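Local structure of WZI (Escherichia coli, 2YNK) at residues D9-L14 / S28-S33; N59-A64 / G449-F454; A99-G104 / D108-G113; Y133-F138 / W142-Q147. The protein probably binds capsular polysaccharide at the cell surface, as an outer-membrane lectin of beta-barrel form that takes part in group 1 capsule assembly. All coordinates share one frame; numbering follows the deposited sequence.

Contacts 1 and 4 are buried, contact 3 is partly buried, and contact 2 lies at the surface. Contacts 3 and 4 are neighbouring hairpins of one barrel wall, joined where strand 107-116 pairs with strand 127-138. Their chemistry is backbone hydrogen bonding, with a mixed polar and aromatic inner face and a mostly apolar outer face that meets alkane chains. Contact 1 belongs to the material inside the barrel and rests on apolar packing. Contact 2 ties that interior to the last strand through a two-bond salt bridge. Leu10 of contact 1 packs on Arg61 and Leu62 of contact 2. Ser33 of contact 1 touches Trp142 of contact 4.

Contact 1: D9-L14 / S28-S33; sequences DLRNDL and STWPLS
Arg11 and Trp30 meet inside the Wzi beta-barrel, where the N-terminal helix 8-19 packs against the short strand 29-30. The contact is buried and mainly apolar. The Arg11 side chain lies against the benzo part of the indole. Its CB makes the closest approach, 3.4 Å from Trp30 CZ2, and is also near CH2. CG follows at 3.7 Å from the same Trp30 CZ2. CD stays 3.7 Å from Trp30 CZ2 and also comes 4.0 Å from Trp30 NE1. CG is anti to the backbone N (chi1 170°) and the chain runs extended to NE, which carries the charged end past the indole. The guanidinium plane is turned 53° from the ring, so the two do not stack flat. Arg11 NH1 then gives a hydrogen bond to the carbonyl O of Gly155, and Trp30 NE1 gives one to Leu27 O. Both polar ends are thus met by backbone carbonyls.

The chain passes from Trp30 through a cis peptide bond to Pro31 and then to Leu32. Leu32 CG lies over the centre of the indole, 3.7 Å above its plane. One helical turn on from Arg11, Leu14 reaches tip to tip with Leu32. Their meeting atoms are Leu14 CD1 and Leu32 CD1, 3.9 Å apart.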
loop_
_atom_site.group_PDB
_atom_site.type_symbol
_atom_site.label_atom_id
_atom_site.label_comp_id
_atom_site.label_asym_id
_atom_site.label_seq_id
_atom_site.Cartn_x
_atom_site.Cartn_y
_atom_site.Cartn_z
ATOM N N ASP A 9 1.930 8.749 -6.543
ATOM C CA ASP A 9 2.137 9.298 -7.877
ATOM C C ASP A 9 2.752 8.271 -8.823
ATOM O O ASP A 9 2.274 8.107 -9.949
ATOM C CB ASP A 9 3.003 10.563 -7.824
ATOM C CG ASP A 9 2.209 11.802 -7.430
ATOM O OD1 ASP A 9 0.972 11.692 -7.278
ATOM O OD2 ASP A 9 2.815 12.891 -7.276
ATOM N N LEU A 10 3.787 7.571 -8.356
ATOM C CA LEU A 10 4.449 6.534 -9.159
ATOM C C LEU A 10 3.486 5.415 -9.545
ATOM O O LEU A 10 3.405 5.023 -10.719
ATOM C CB LEU A 10 5.638 5.924 -8.402
ATOM C CG LEU A 10 6.522 4.974 -9.222
ATOM C CD1 LEU A 10 7.213 5.755 -10.336
ATOM C CD2 LEU A 10 7.550 4.256 -8.356
ATOM N N ARG A 11 2.775 4.905 -8.540
ATOM C CA ARG A 11 1.871 3.779 -8.720
ATOM C C ARG A 11 0.806 4.080 -9.751
ATOM O O ARG A 11 0.509 3.235 -10.576
ATOM C CB ARG A 11 1.188 3.380 -7.394
ATOM C CG ARG A 11 0.071 2.373 -7.616
ATOM C CD ARG A 11 -0.378 1.605 -6.392
ATOM N NE ARG A 11 -1.367 0.622 -6.826
ATOM C CZ ARG A 11 -2.378 0.150 -6.103
ATOM N NH1 ARG A 11 -2.568 0.538 -4.850
ATOM N NH2 ARG A 11 -3.214 -0.727 -6.651
ATOM N N ASN A 12 0.208 5.263 -9.686
ATOM C CA ASN A 12 -0.870 5.611 -10.608
ATOM C C ASN A 12 -0.336 5.748 -12.058
ATOM O O ASN A 12 -0.987 5.324 -13.014
ATOM C CB ASN A 12 -1.583 6.890 -10.152
ATOM C CG ASN A 12 -2.260 6.739 -8.789
ATOM O OD1 ASN A 12 -1.954 7.478 -7.852
ATOM N ND2 ASN A 12 -3.172 5.779 -8.670
ATOM N N ASP A 13 0.859 6.321 -12.195
ATOM C CA ASP A 13 1.537 6.427 -13.474
ATOM C C ASP A 13 1.904 5.043 -14.052
ATOM O O ASP A 13 1.687 4.784 -15.236
ATOM C CB ASP A 13 2.776 7.334 -13.348
ATOM C CG ASP A 13 2.431 8.825 -13.434
ATOM O OD1 ASP A 13 1.244 9.172 -13.283
ATOM O OD2 ASP A 13 3.335 9.659 -13.661
ATOM N N LEU A 14 2.441 4.156 -13.221
ATOM C CA LEU A 14 2.733 2.791 -13.659
ATOM C C LEU A 14 1.450 2.052 -14.020
ATOM O O LEU A 14 1.401 1.346 -15.027
ATOM C CB LEU A 14 3.477 2.003 -12.573
ATOM C CG LEU A 14 4.937 2.363 -12.285
ATOM C CD1 LEU A 14 5.508 1.395 -11.260
ATOM C CD2 LEU A 14 5.764 2.345 -13.561
ATOM N N SER A 28 0.920 -5.110 -7.539
ATOM C CA SER A 28 0.125 -5.597 -6.406
ATOM C C SER A 28 0.979 -6.124 -5.242
ATOM O O SER A 28 0.443 -6.626 -4.257
ATOM C CB SER A 28 -0.864 -6.666 -6.866
ATOM O OG SER A 28 -0.199 -7.877 -7.147
ATOM N N THR A 29 2.297 -5.995 -5.350
ATOM C CA THR A 29 3.197 -6.339 -4.267
ATOM C C THR A 29 4.256 -5.260 -4.122
ATOM O O THR A 29 5.229 -5.223 -4.883
ATOM C CB THR A 29 3.850 -7.699 -4.501
ATOM O OG1 THR A 29 2.857 -8.712 -4.350
ATOM C CG2 THR A 29 4.946 -7.960 -3.517
ATOM N N TRP A 30 4.038 -4.376 -3.143
ATOM C CA TRP A 30 5.007 -3.358 -2.769
ATOM C C TRP A 30 5.739 -3.767 -1.525
ATOM O O TRP A 30 5.182 -4.465 -0.688
ATOM C CB TRP A 30 4.310 -2.040 -2.538
ATOM C CG TRP A 30 3.668 -1.506 -3.781
ATOM C CD1 TRP A 30 2.561 -2.008 -4.447
ATOM C CD2 TRP A 30 4.097 -0.349 -4.568
ATOM N NE1 TRP A 30 2.282 -1.258 -5.557
ATOM C CE2 TRP A 30 3.163 -0.246 -5.684
ATOM C CE3 TRP A 30 5.120 0.579 -4.457
ATOM C CZ2 TRP A 30 3.264 0.752 -6.633
ATOM C CZ3 TRP A 30 5.215 1.582 -5.421
ATOM C CH2 TRP A 30 4.308 1.665 -6.484
ATOM N N PRO A 31 7.001 -3.337 -1.379
ATOM C CA PRO A 31 7.716 -2.444 -2.278
ATOM C C PRO A 31 8.112 -3.126 -3.588
ATOM O O PRO A 31 8.240 -4.351 -3.640
ATOM C CB PRO A 31 8.949 -2.068 -1.464
ATOM C CG PRO A 31 9.225 -3.279 -0.677
ATOM C CD PRO A 31 7.875 -3.824 -0.304
ATOM N N LEU A 32 8.287 -2.328 -4.638
ATOM C CA LEU A 32 8.695 -2.844 -5.956
ATOM C C LEU A 32 10.208 -2.770 -6.110
ATOM O O LEU A 32 10.829 -1.791 -5.714
ATOM C CB LEU A 32 8.059 -2.019 -7.079
ATOM C CG LEU A 32 6.550 -1.792 -7.050
ATOM C CD1 LEU A 32 6.164 -0.714 -8.041
ATOM C CD2 LEU A 32 5.812 -3.086 -7.327
ATOM N N SER A 33 10.797 -3.797 -6.709
ATOM C CA SER A 33 12.197 -3.736 -7.157
ATOM C C SER A 33 12.337 -2.774 -8.338
ATOM O O SER A 33 11.608 -2.876 -9.302
ATOM C CB SER A 33 12.674 -5.119 -7.575
ATOM O OG SER A 33 12.369 -6.077 -6.575
#

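Contact 2: N59-A64 / G449-F454; sequences NQRLSA and GIEIPF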
loop_
_atom_site.group_PDB
_atom_site.type_symbol
_atom_site.label_atom_id
_atom_site.label_comp_id
_atom_site.label_asym_id
_atom_site.label_seq_id
_atom_site.Cartn_x
_atom_site.Cartn_y
_atom_site.Cartn_z
ATOM N N ASN A 59 11.018 7.590 -14.621
ATOM C CA ASN A 59 12.397 7.791 -14.143
ATOM C C ASN A 59 12.590 9.124 -13.413
ATOM O O ASN A 59 13.390 9.221 -12.479
ATOM C CB ASN A 59 13.403 7.663 -15.301
ATOM C CG ASN A 59 13.757 6.216 -15.608
ATOM O OD1 ASN A 59 13.715 5.351 -14.724
ATOM N ND2 ASN A 59 14.121 5.949 -16.860
ATOM N N GLN A 60 11.859 10.148 -13.842
ATOM C CA GLN A 60 11.903 11.427 -13.166
ATOM C C GLN A 60 11.485 11.247 -11.702
ATOM O O GLN A 60 12.111 11.811 -10.794
ATOM C CB GLN A 60 10.989 12.441 -13.850
ATOM C CG GLN A 60 11.129 13.843 -13.271
ATOM C CD GLN A 60 10.113 14.839 -13.801
ATOM O OE1 GLN A 60 9.241 14.504 -14.604
ATOM N NE2 GLN A 60 10.222 16.084 -13.339
ATOM N N ARG A 61 10.437 10.450 -11.480
ATOM C CA ARG A 61 9.932 10.230 -10.139
ATOM C C ARG A 61 10.936 9.443 -9.301
ATOM O O ARG A 61 11.264 9.858 -8.192
ATOM C CB ARG A 61 8.568 9.526 -10.176
ATOM C CG ARG A 61 7.852 9.432 -8.832
ATOM C CD ARG A 61 7.580 10.794 -8.206
ATOM N NE ARG A 61 6.972 10.664 -6.876
ATOM C CZ ARG A 61 6.890 11.636 -5.969
ATOM N NH1 ARG A 61 7.364 12.849 -6.207
ATOM N NH2 ARG A 61 6.323 11.389 -4.800
ATOM N N LEU A 62 11.441 8.331 -9.838
ATOM C CA LEU A 62 12.435 7.516 -9.128
ATOM C C LEU A 62 13.696 8.320 -8.791
ATOM O O LEU A 62 14.362 8.032 -7.803
ATOM C CB LEU A 62 12.815 6.283 -9.943
ATOM C CG LEU A 62 11.716 5.270 -10.285
ATOM C CD1 LEU A 62 12.148 4.360 -11.432
ATOM C CD2 LEU A 62 11.343 4.455 -9.062
ATOM N N SER A 63 14.026 9.317 -9.613
ATOM C CA SER A 63 15.105 10.260 -9.290
ATOM C C SER A 63 14.725 11.136 -8.118
ATOM O O SER A 63 15.553 11.419 -7.267
ATOM C CB SER A 63 15.437 11.159 -10.476
ATOM O OG SER A 63 16.193 10.454 -11.433
ATOM N N ALA A 64 13.479 11.591 -8.099
ATOM C CA ALA A 64 12.966 12.387 -6.985
ATOM C C ALA A 64 12.985 11.567 -5.688
ATOM O O ALA A 64 13.589 11.959 -4.699
ATOM C CB ALA A 64 11.554 12.868 -7.292
ATOM N N GLY A 449 1.380 18.892 1.882
ATOM C CA GLY A 449 2.703 18.293 1.986
ATOM C C GLY A 449 3.685 18.878 0.979
ATOM O O GLY A 449 3.296 19.500 -0.011
ATOM N N ILE A 450 4.971 18.653 1.234
ATOM C CA ILE A 450 6.039 19.228 0.435
ATOM C C ILE A 450 7.169 18.218 0.250
ATOM O O ILE A 450 7.431 17.416 1.137
ATOM C CB ILE A 450 6.566 20.514 1.102
ATOM C CG1 ILE A 450 7.366 21.349 0.106
ATOM C CG2 ILE A 450 7.390 20.180 2.339
ATOM C CD1 ILE A 450 7.615 22.762 0.579
ATOM N N GLU A 451 7.811 18.250 -0.918
ATOM C CA GLU A 451 8.947 17.380 -1.227
ATOM C C GLU A 451 10.083 18.209 -1.815
ATOM O O GLU A 451 9.878 18.921 -2.805
ATOM C CB GLU A 451 8.547 16.323 -2.255
ATOM C CG GLU A 451 7.448 15.362 -1.819
ATOM C CD GLU A 451 7.103 14.333 -2.897
ATOM O OE1 GLU A 451 7.296 14.632 -4.095
ATOM O OE2 GLU A 451 6.649 13.215 -2.553
ATOM N N ILE A 452 11.269 18.114 -1.217
ATOM C CA ILE A 452 12.448 18.836 -1.705
ATOM C C ILE A 452 13.622 17.874 -1.869
ATOM O O ILE A 452 14.255 17.491 -0.884
ATOM C CB ILE A 452 12.878 19.979 -0.753
ATOM C CG1 ILE A 452 11.717 20.932 -0.443
ATOM C CG2 ILE A 452 14.013 20.779 -1.377
ATOM C CD1 ILE A 452 10.834 20.472 0.688
ATOM N N PRO A 453 13.918 17.471 -3.113
ATOM C CA PRO A 453 15.097 16.638 -3.369
ATOM C C PRO A 453 16.364 17.462 -3.628
ATOM O O PRO A 453 16.291 18.502 -4.260
ATOM C CB PRO A 453 14.704 15.835 -4.617
ATOM C CG PRO A 453 13.323 16.275 -4.993
ATOM C CD PRO A 453 13.076 17.579 -4.311
ATOM N N PHE A 454 17.501 16.984 -3.127
ATOM C CA PHE A 454 18.793 17.670 -3.220
ATOM C C PHE A 454 19.863 16.697 -3.700
ATOM O O PHE A 454 19.805 15.511 -3.380
ATOM C CB PHE A 454 19.249 18.162 -1.843
ATOM C CG PHE A 454 18.442 19.297 -1.278
ATOM C CD1 PHE A 454 18.557 20.581 -1.800
ATOM C CD2 PHE A 454 17.616 19.099 -0.174
ATOM C CE1 PHE A 454 17.834 21.638 -1.262
ATOM C CE2 PHE A 454 16.894 20.151 0.373
ATOM C CZ PHE A 454 17.003 21.421 -0.172
#
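Arg61 of helix 49-65 and Glu451 of strand 444-454 form a salt bridge, the main polar link between these segments. Two nitrogens hold two oxygens, end-on. Arg61 NH1 gives a nearly straight bond of 2.8 Å to Glu451 OE1 (170° at the hydrogen). Arg61 NH2 gives a second, of 2.9 Å, to Glu451 OE2. Each oxygen receives its bond on the syn lone pair, and both lie close to the guanidinium plane. The two flat groups are nearly coplanar, 19° apart, and the paired bonds fix the turn of each about its own chain. Arg61 is bent at chi2 (59°), while Glu451 runs extended beyond CG to meet it. Arg61 NH2 also forms a salt bridge with Asp7 OD1. The guanidinium thus has two carboxylate partners, which would probably stabilise its positive charge. Arg70 makes a long, weak ion pair with Glu451 OE2.

The apolar part is small and loose. Ala64 CB is 4.5 Å from Pro453 CG, and the carbonyl O of Ala64 lies 4.0 Å from Pro453 CB.

In the backbone, strand 444-454 bonds to strand 425-435 on one flank and to strand 69-76 on the other. The helix is thus fastened to the last strand at the seam where first and last strands meet, the closure of an outer-membrane beta-barrel.

Contact 3: A99-G104 / D108-G113; sequences AFNNSG and DVHLQG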
loop_
_atom_site.group_PDB
_atom_site.type_symbol
_atom_site.label_atom_id
_atom_site.label_comp_id
_atom_site.label_asym_id
_atom_site.label_seq_id
_atom_site.Cartn_x
_atom_site.Cartn_y
_atom_site.Cartn_z
ATOM N N ALA A 99 15.856 12.475 4.805
ATOM C CA ALA A 99 16.367 11.182 4.351
ATOM C C ALA A 99 17.668 11.303 3.552
ATOM O O ALA A 99 17.785 12.145 2.666
ATOM C CB ALA A 99 15.315 10.464 3.524
ATOM N N PHE A 100 18.635 10.449 3.882
ATOM C CA PHE A 100 19.832 10.261 3.075
ATOM C C PHE A 100 19.692 8.975 2.269
ATOM O O PHE A 100 19.422 7.922 2.837
ATOM C CB PHE A 100 21.082 10.172 3.956
ATOM C CG PHE A 100 22.315 9.703 3.212
ATOM C CD1 PHE A 100 23.001 10.564 2.352
ATOM C CD2 PHE A 100 22.784 8.390 3.355
ATOM C CE1 PHE A 100 24.128 10.131 1.666
ATOM C CE2 PHE A 100 23.914 7.959 2.667
ATOM C CZ PHE A 100 24.585 8.830 1.823
ATOM N N ASN A 101 19.900 9.068 0.958
ATOM C CA ASN A 101 19.745 7.935 0.038
ATOM C C ASN A 101 21.023 7.583 -0.680
ATOM O O ASN A 101 21.751 8.457 -1.118
ATOM C CB ASN A 101 18.726 8.265 -1.043
ATOM C CG ASN A 101 17.306 8.112 -0.571
ATOM O OD1 ASN A 101 16.966 7.122 0.072
ATOM N ND2 ASN A 101 16.461 9.080 -0.907
ATOM N N ASN A 102 21.273 6.291 -0.822
ATOM C CA ASN A 102 22.349 5.814 -1.663
ATOM C C ASN A 102 22.129 4.378 -2.098
ATOM O O ASN A 102 21.884 3.497 -1.274
ATOM C CB ASN A 102 23.686 5.916 -0.952
ATOM C CG ASN A 102 24.843 5.839 -1.917
ATOM O OD1 ASN A 102 25.441 4.781 -2.115
ATOM N ND2 ASN A 102 25.132 6.957 -2.560
ATOM N N SER A 103 22.232 4.140 -3.399
ATOM C CA SER A 103 21.988 2.812 -3.930
ATOM C C SER A 103 22.831 2.559 -5.150
ATOM O O SER A 103 23.217 3.499 -5.842
ATOM C CB SER A 103 20.521 2.674 -4.301
ATOM O OG SER A 103 20.165 3.668 -5.237
ATOM N N GLY A 104 23.106 1.283 -5.402
ATOM C CA GLY A 104 23.772 0.857 -6.622
ATOM C C GLY A 104 23.346 -0.522 -7.093
ATOM O O GLY A 104 22.370 -1.093 -6.611
ATOM N N ASP A 108 21.000 -0.771 -1.596
ATOM C CA ASP A 108 20.040 0.322 -1.456
ATOM C C ASP A 108 20.027 0.747 0.005
ATOM O O ASP A 108 19.702 -0.055 0.888
ATOM C CB ASP A 108 18.649 -0.159 -1.869
ATOM C CG ASP A 108 17.628 0.971 -2.006
ATOM O OD1 ASP A 108 17.984 2.164 -1.871
ATOM O OD2 ASP A 108 16.443 0.644 -2.269
ATOM N N VAL A 109 20.383 1.999 0.265
ATOM C CA VAL A 109 20.374 2.527 1.620
ATOM C C VAL A 109 19.519 3.780 1.691
ATOM O O VAL A 109 19.759 4.737 0.958
ATOM C CB VAL A 109 21.792 2.851 2.100
ATOM C CG1 VAL A 109 21.741 3.671 3.379
ATOM C CG2 VAL A 109 22.560 1.563 2.318
ATOM N N HIS A 110 18.534 3.756 2.592
ATOM C CA HIS A 110 17.610 4.865 2.809
ATOM C C HIS A 110 17.572 5.164 4.287
ATOM O O HIS A 110 16.896 4.471 5.051
ATOM C CB HIS A 110 16.232 4.473 2.283
ATOM C CG HIS A 110 15.187 5.560 2.397
ATOM N ND1 HIS A 110 15.115 6.590 1.538
ATOM C CD2 HIS A 110 14.139 5.727 3.293
ATOM C CE1 HIS A 110 14.088 7.383 1.874
ATOM N NE2 HIS A 110 13.491 6.854 2.950
ATOM N N LEU A 111 18.334 6.163 4.719
ATOM C CA LEU A 111 18.347 6.554 6.123
ATOM C C LEU A 111 17.342 7.672 6.320
ATOM O O LEU A 111 17.540 8.780 5.833
ATOM C CB LEU A 111 19.730 7.034 6.562
ATOM C CG LEU A 111 20.858 6.008 6.541
ATOM C CD1 LEU A 111 22.111 6.598 7.169
ATOM C CD2 LEU A 111 20.440 4.728 7.254
ATOM N N GLN A 112 16.270 7.379 7.046
ATOM C CA GLN A 112 15.165 8.315 7.198
ATOM C C GLN A 112 14.960 8.682 8.675
ATOM O O GLN A 112 14.891 7.810 9.536
ATOM C CB GLN A 112 13.903 7.684 6.607
ATOM C CG GLN A 112 12.633 8.506 6.739
ATOM C CD GLN A 112 12.629 9.708 5.839
ATOM O OE1 GLN A 112 12.686 9.575 4.621
ATOM N NE2 GLN A 112 12.551 10.891 6.431
ATOM N N GLY A 113 14.878 9.979 8.952
ATOM C CA GLY A 113 14.515 10.476 10.268
ATOM C C GLY A 113 13.234 11.276 10.150
ATOM O O GLY A 113 13.051 12.006 9.179
#
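Strands 95-104 and 107-116 form an antiparallel beta hairpin in the wall of the barrel, and Ala99 to Ser103 pair here with Gln112 to Asp108. The strands run 176° to each other. Phe100 and Leu111 make a hydrogen-bonded pair, with 2.8 Å from Phe100 N to Leu111 O and the return bond from Leu111 N to Phe100 O. Asn102 and Val109 form the next such pair.

One face carries Phe100, Asn102, Val109 and Leu111. Phe100 CD2 approaches Leu111 CD1 loosely at 4.3 Å. Val109 touches a bound dodecane and Leu111 an octane, consistent with the membrane-facing side of an outer-membrane barrel.

The other face carries Ala99, Asn101, Ser103, Asp108, His110 and Gln112. Ser103 CB packs by Asp108 OD1 at 3.5 Å. Ser103 OG bonds to the N-terminal Ala1, and Asn101 ND2 to Ala67 O. Asp108 OD2 forms a salt bridge with Lys66 and a hydrogen bond with Tyr133 OH. His110 CG is anti to the backbone N (chi1 -178°), which lays the ring beside the Asn101 amide, their planes 26° apart. At the ring edge, His110 ND1 gives its hydrogen to Asn101 OD1, though the modelled separation is doubtfully short.

Contact 4: Y133-F138 / W142-Q147; sequences YGAVKF and WLSFGQ. With D12 (dodecane), chain D; OCT (N-octane), chain B; OCT (N-octane), chain M.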
loop_
_atom_site.group_PDB
_atom_site.type_symbol
_atom_site.label_atom_id
_atom_site.label_comp_id
_atom_site.label_asym_id
_atom_site.label_seq_id
_atom_site.Cartn_x
_atom_site.Cartn_y
_atom_site.Cartn_z
ATOM N N TYR A 133 15.622 1.917 5.800
ATOM C CA TYR A 133 16.150 0.577 5.559
ATOM C C TYR A 133 17.510 0.624 4.882
ATOM O O TYR A 133 17.917 1.647 4.325
ATOM C CB TYR A 133 15.191 -0.231 4.678
ATOM C CG TYR A 133 15.093 0.309 3.267
ATOM C CD1 TYR A 133 15.986 -0.095 2.273
ATOM C CD2 TYR A 133 14.123 1.244 2.932
ATOM C CE1 TYR A 133 15.908 0.420 0.982
ATOM C CE2 TYR A 133 14.027 1.758 1.652
ATOM C CZ TYR A 133 14.923 1.347 0.675
ATOM O OH TYR A 133 14.818 1.880 -0.593
ATOM N N GLY A 134 18.201 -0.505 4.945
ATOM C CA GLY A 134 19.289 -0.810 4.029
ATOM C C GLY A 134 19.014 -2.160 3.387
ATOM O O GLY A 134 18.463 -3.054 4.033
ATOM N N ALA A 135 19.367 -2.307 2.111
ATOM C CA ALA A 135 19.190 -3.584 1.412
ATOM C C ALA A 135 20.397 -3.923 0.574
ATOM O O ALA A 135 21.119 -3.035 0.118
ATOM C CB ALA A 135 17.944 -3.564 0.548
ATOM N N VAL A 136 20.609 -5.222 0.386
ATOM C CA VAL A 136 21.630 -5.727 -0.522
ATOM C C VAL A 136 21.038 -6.738 -1.504
ATOM O O VAL A 136 20.051 -7.410 -1.190
ATOM C CB VAL A 136 22.792 -6.401 0.234
ATOM C CG1 VAL A 136 23.588 -5.367 1.009
ATOM C CG2 VAL A 136 22.286 -7.522 1.131
ATOM N N LYS A 137 21.654 -6.845 -2.684
ATOM C CA LYS A 137 21.213 -7.797 -3.709
ATOM C C LYS A 137 22.208 -8.932 -3.911
ATOM O O LYS A 137 23.401 -8.698 -4.062
ATOM C CB LYS A 137 21.008 -7.087 -5.039
ATOM C CG LYS A 137 20.271 -7.930 -6.065
ATOM C CD LYS A 137 19.872 -7.114 -7.283
ATOM C CE LYS A 137 21.038 -6.916 -8.230
ATOM N NZ LYS A 137 20.721 -5.839 -9.195
ATOM N N PHE A 138 21.708 -10.163 -3.917
ATOM C CA PHE A 138 22.502 -11.320 -4.324
ATOM C C PHE A 138 21.622 -12.340 -5.048
ATOM O O PHE A 138 20.472 -12.556 -4.665
ATOM C CB PHE A 138 23.203 -11.954 -3.121
ATOM C CG PHE A 138 22.284 -12.305 -1.981
ATOM C CD1 PHE A 138 21.647 -13.534 -1.936
ATOM C CD2 PHE A 138 22.081 -11.417 -0.939
ATOM C CE1 PHE A 138 20.809 -13.865 -0.884
ATOM C CE2 PHE A 138 21.244 -11.742 0.117
ATOM C CZ PHE A 138 20.606 -12.968 0.144
ATOM N N TRP A 142 16.630 -9.443 -3.288
ATOM C CA TRP A 142 16.853 -8.305 -2.404
ATOM C C TRP A 142 16.587 -8.678 -0.961
ATOM O O TRP A 142 15.482 -9.113 -0.622
ATOM C CB TRP A 142 15.929 -7.167 -2.785
ATOM C CG TRP A 142 16.457 -6.286 -3.872
ATOM C CD1 TRP A 142 15.959 -6.133 -5.158
ATOM C CD2 TRP A 142 17.596 -5.376 -3.787
ATOM N NE1 TRP A 142 16.695 -5.209 -5.855
ATOM C CE2 TRP A 142 17.699 -4.726 -5.092
ATOM C CE3 TRP A 142 18.505 -5.049 -2.799
ATOM C CZ2 TRP A 142 18.680 -3.796 -5.370
ATOM C CZ3 TRP A 142 19.496 -4.111 -3.092
ATOM C CH2 TRP A 142 19.575 -3.495 -4.350
ATOM N N LEU A 143 17.598 -8.512 -0.113
ATOM C CA LEU A 143 17.457 -8.726 1.319
ATOM C C LEU A 143 17.507 -7.380 2.006
ATOM O O LEU A 143 18.429 -6.599 1.779
ATOM C CB LEU A 143 18.573 -9.619 1.858
ATOM C CG LEU A 143 18.498 -9.946 3.360
ATOM C CD1 LEU A 143 17.132 -10.504 3.751
ATOM C CD2 LEU A 143 19.612 -10.913 3.743
ATOM N N SER A 144 16.524 -7.124 2.862
ATOM C CA SER A 144 16.345 -5.807 3.453
ATOM C C SER A 144 16.181 -5.836 4.979
ATOM O O SER A 144 15.567 -6.748 5.522
ATOM C CB SER A 144 15.105 -5.188 2.844
ATOM O OG SER A 144 14.926 -3.893 3.364
ATOM N N PHE A 145 16.728 -4.838 5.666
ATOM C CA PHE A 145 16.432 -4.641 7.082
ATOM C C PHE A 145 16.058 -3.196 7.326
ATOM O O PHE A 145 16.687 -2.291 6.782
ATOM C CB PHE A 145 17.602 -5.011 7.996
ATOM C CG PHE A 145 17.275 -4.861 9.461
ATOM C CD1 PHE A 145 16.576 -5.850 10.136
ATOM C CD2 PHE A 145 17.620 -3.707 10.155
ATOM C CE1 PHE A 145 16.246 -5.699 11.479
ATOM C CE2 PHE A 145 17.295 -3.551 11.489
ATOM C CZ PHE A 145 16.608 -4.548 12.151
ATOM N N GLY A 146 15.043 -2.993 8.165
ATOM C CA GLY A 146 14.563 -1.655 8.494
ATOM C C GLY A 146 13.092 -1.616 8.854
ATOM O O GLY A 146 12.511 -2.619 9.285
ATOM N N GLN A 147 12.490 -0.444 8.679
ATOM C CA GLN A 147 11.062 -0.281 8.870
ATOM C C GLN A 147 10.464 0.047 7.531
ATOM O O GLN A 147 10.185 1.217 7.245
ATOM C CB GLN A 147 10.761 0.825 9.886
ATOM C CG GLN A 147 11.115 0.424 11.305
ATOM C CD GLN A 147 10.797 1.479 12.344
ATOM O OE1 GLN A 147 10.677 2.669 12.044
ATOM N NE2 GLN A 147 10.672 1.045 13.590
HETATM C C1 D12 D . 28.959 1.476 -1.361
HETATM C C2 D12 D . 28.380 0.218 -0.734
HETATM C C3 D12 D . 27.397 0.520 0.410
HETATM C C4 D12 D . 26.625 -0.736 0.843
HETATM C C5 D12 D . 25.916 -0.580 2.196
HETATM C C6 D12 D . 24.807 -1.625 2.392
HETATM C C7 D12 D . 24.761 -2.196 3.810
HETATM C C8 D12 D . 23.342 -2.451 4.339
HETATM C C9 D12 D . 22.857 -3.881 4.084
HETATM C C10 D12 D . 21.803 -4.351 5.092
HETATM C C11 D12 D . 20.926 -5.461 4.506
HETATM C C12 D12 D . 20.485 -6.486 5.534
HETATM C C1 OCT B . 19.758 1.529 7.967
HETATM C C2 OCT B . 19.105 0.734 9.081
HETATM C C3 OCT B . 17.835 1.418 9.590
HETATM C C4 OCT B . 17.181 0.623 10.725
HETATM C C5 OCT B . 16.129 1.443 11.472
HETATM C C6 OCT B . 15.309 0.573 12.434
HETATM C C7 OCT B . 15.374 1.005 13.907
HETATM C C8 OCT B . 14.027 0.940 14.611
HETATM C C1 OCT M . 27.033 -13.228 -5.243
HETATM C C2 OCT M . 27.415 -13.906 -3.943
HETATM C C3 OCT M . 26.729 -13.268 -2.727
HETATM C C4 OCT M . 26.098 -14.308 -1.794
HETATM C C5 OCT M . 25.737 -13.715 -0.429
HETATM C C6 OCT M . 24.898 -14.662 0.437
HETATM C C7 OCT M . 24.200 -13.908 1.578
HETATM C C8 OCT M . 23.664 -14.837 2.652
#
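Gly134 pairs with Phe145 and Val136 with Leu143 in an antiparallel hairpin, its strands at 161° and their axes 4.7 Å apart at closest. The bonds run nearly along the C=O axis, as in Leu143 N to Val136 O at 2.9 Å. Lys137 lies across one face of the Trp142 indole. Lys137 CB sits 3.7 Å from the centroid of the six-membered ring, nearly on its normal, a CH-pi contact. Ala135 CB touches Trp142 CE3 at 3.7 Å. The polar ends go elsewhere, Lys137 NZ to Glu105 O and Trp142 NE1 to Glu35 OE1.

On the other face Phe138 CE2 meets Leu143 CB at 3.8 Å. The Phe138 CB bond does not itself aim at the other strand; chi1 of 53° swings the ring to Leu143. An octane lies over one face of that ring. Val136 CG1 packs on dodecane C9 at 3.5 Å. The alkanes are consistent with a membrane-facing side. In the barrel, strand 107-116 bonds to the other edge of 133-138, and strand 170-176 to the other edge of 142-145.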